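Local coordinates for protein nudix Hydrolase, RenU (Mycolicibacterium smegmatis, PDB 6UUF) that probably hydrolyses nucleoside diphosphate-linked substrates such as NADH, as a magnesium-dependent member of the Nudix hydrolase family, at residues A[39-44]-A[54-59]. The protein carries 3 engineered substitutions. Sequence-based numbering, arbitrary orientation.
Sequences VLLQHR and WALPGG
Gln42 and Ala55 face each other as an antiparallel hydrogen-bonded pair. Gln42 N gives its hydrogen to Ala55 O at 2.9 Å, almost straight at 170°; Ala55 N returns the bond to Gln42 O. Gln42 O also takes a CA-H...O contact from Trp54 CA at 3.2 Å. At the neighbouring non-hydrogen-bonded pair, His43 and Trp54, the backbone of His43 bonds instead to Ala127 and Glu128. In this hairpin of the Nudix fold's mixed sheet, strand 37-44 pairs with 126-133 along one edge and, along the other, with 23-31 and then 54-60. His43 CB sits over the indole's six-membered ring, 3.5 Å from its centroid, a CH-pi contact. His43 ND1 comes within 3.4 Å of Trp54 NE1, at too poor an angle to bond. Leu41 CB lies 3.7 Å from Trp54 CE3. An alanine in place of Trp54 would probably leave His43 CB and Leu41 CB without their aromatic partner and free the imidazole to turn. The extended Gln42 chain (CG anti to the backbone N, chi1 -170°) brings NE2 to Ser126 OG, with a weak bond to Glu125 OE1. Arg44 NE, beside Ala55 CB, is buried without a polar partner; its poorly ordered side chain makes a long, weak NH1 ion pair with Glu125.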
loop_
_atom_site.group_PDB
_atom_site.type_symbol
_atom_site.label_atom_id
_atom_site.label_comp_id
_atom_site.label_asym_id
_atom_site.label_seq_id
_atom_site.Cartn_x
_atom_site.Cartn_y
_atom_site.Cartn_z
ATOM N N VAL A 39 -0.942 5.357 -10.308
ATOM C CA VAL A 39 -1.162 4.634 -9.066
ATOM C C VAL A 39 -1.940 5.480 -8.058
ATOM O O VAL A 39 -1.878 6.714 -8.048
ATOM C CB VAL A 39 0.161 4.061 -8.467
ATOM C CG1 VAL A 39 0.873 3.195 -9.508
ATOM C CG2 VAL A 39 1.090 5.143 -8.017
ATOM N N LEU A 40 -2.692 4.809 -7.198
ATOM C CA LEU A 40 -3.576 5.508 -6.288
ATOM C C LEU A 40 -2.839 5.727 -5.012
ATOM O O LEU A 40 -2.478 4.771 -4.370
ATOM C CB LEU A 40 -4.851 4.707 -6.046
ATOM C CG LEU A 40 -5.752 5.334 -4.987
ATOM C CD1 LEU A 40 -6.284 6.651 -5.516
ATOM C CD2 LEU A 40 -6.880 4.408 -4.612
ATOM N N LEU A 41 -2.616 6.971 -4.608
ATOM C CA LEU A 41 -1.931 7.190 -3.350
ATOM C C LEU A 41 -2.820 7.920 -2.371
ATOM O O LEU A 41 -3.726 8.666 -2.751
ATOM C CB LEU A 41 -0.621 7.964 -3.511
ATOM C CG LEU A 41 0.384 7.391 -4.492
ATOM C CD1 LEU A 41 1.600 8.302 -4.674
ATOM C CD2 LEU A 41 0.796 6.040 -4.004
ATOM N N GLN A 42 -2.473 7.712 -1.116
ATOM C CA GLN A 42 -3.146 8.277 0.012
ATOM C C GLN A 42 -2.241 9.309 0.695
ATOM O O GLN A 42 -1.086 9.014 1.017
ATOM C CB GLN A 42 -3.489 7.171 0.994
ATOM C CG GLN A 42 -4.406 7.618 2.111
ATOM C CD GLN A 42 -4.498 6.570 3.183
ATOM O OE1 GLN A 42 -3.477 6.072 3.658
ATOM N NE2 GLN A 42 -5.716 6.244 3.589
ATOM N N HIS A 43 -2.794 10.513 0.871
ATOM C CA HIS A 43 -2.151 11.585 1.625
ATOM C C HIS A 43 -2.541 11.423 3.087
ATOM O O HIS A 43 -3.733 11.433 3.426
ATOM C CB HIS A 43 -2.633 12.923 1.131
ATOM C CG HIS A 43 -1.888 14.081 1.718
ATOM N ND1 HIS A 43 -0.512 14.165 1.717
ATOM C CD2 HIS A 43 -2.330 15.217 2.312
ATOM C CE1 HIS A 43 -0.137 15.298 2.286
ATOM N NE2 HIS A 43 -1.221 15.954 2.656
ATOM N N ARG A 44 -1.555 11.299 3.956
ATOM C CA ARG A 44 -1.842 10.868 5.308
ATOM C C ARG A 44 -2.252 12.123 6.104
ATOM O O ARG A 44 -1.555 13.152 6.060
ATOM C CB ARG A 44 -0.630 10.145 5.908
ATOM C CG ARG A 44 0.027 9.097 4.977
ATOM C CD ARG A 44 -0.591 7.721 4.993
ATOM N NE ARG A 44 0.313 6.792 5.674
ATOM C CZ ARG A 44 0.239 6.416 6.952
ATOM N NH1 ARG A 44 -0.728 6.866 7.769
ATOM N NH2 ARG A 44 1.158 5.570 7.424
ATOM N N TRP A 54 2.737 10.919 1.614
ATOM C CA TRP A 54 1.965 10.054 0.714
ATOM C C TRP A 54 2.435 8.621 0.834
ATOM O O TRP A 54 3.636 8.360 0.920
ATOM C CB TRP A 54 2.136 10.517 -0.739
ATOM C CG TRP A 54 1.560 11.852 -1.018
ATOM C CD1 TRP A 54 2.159 13.075 -0.818
ATOM C CD2 TRP A 54 0.249 12.118 -1.495
ATOM N NE1 TRP A 54 1.296 14.075 -1.183
ATOM C CE2 TRP A 54 0.120 13.517 -1.603
ATOM C CE3 TRP A 54 -0.834 11.306 -1.846
ATOM C CZ2 TRP A 54 -1.047 14.129 -2.058
ATOM C CZ3 TRP A 54 -1.997 11.906 -2.322
ATOM C CH2 TRP A 54 -2.098 13.309 -2.423
ATOM N N ALA A 55 1.500 7.689 0.828
ATOM C CA ALA A 55 1.865 6.243 0.892
ATOM C C ALA A 55 0.712 5.458 0.328
ATOM O O ALA A 55 -0.180 6.063 -0.293
ATOM C CB ALA A 55 2.195 5.823 2.316
ATOM N N LEU A 56 0.737 4.132 0.489
ATOM C CA LEU A 56 -0.331 3.288 -0.043
ATOM C C LEU A 56 -1.384 3.170 1.029
ATOM O O LEU A 56 -1.033 3.177 2.199
ATOM C CB LEU A 56 0.190 1.941 -0.401
ATOM C CG LEU A 56 1.441 1.942 -1.299
ATOM C CD1 LEU A 56 1.968 0.529 -1.436
ATOM C CD2 LEU A 56 1.137 2.533 -2.664
ATOM N N PRO A 57 -2.670 3.061 0.638
ATOM C CA PRO A 57 -3.672 2.673 1.625
ATOM C C PRO A 57 -3.363 1.265 2.091
ATOM O O PRO A 57 -3.035 0.396 1.258
ATOM C CB PRO A 57 -4.991 2.671 0.861
ATOM C CG PRO A 57 -4.665 2.912 -0.564
ATOM C CD PRO A 57 -3.178 2.956 -0.730
ATOM N N GLY A 58 -3.339 1.081 3.400
ATOM C CA GLY A 58 -2.940 -0.203 3.953
ATOM C C GLY A 58 -3.380 -0.317 5.396
ATOM O O GLY A 58 -3.905 0.612 5.960
ATOM N N GLY A 59 -3.141 -1.458 6.002
ATOM C CA GLY A 59 -3.294 -1.513 7.433
ATOM C C GLY A 59 -2.731 -2.810 7.915
ATOM O O GLY A 59 -2.037 -3.512 7.172
#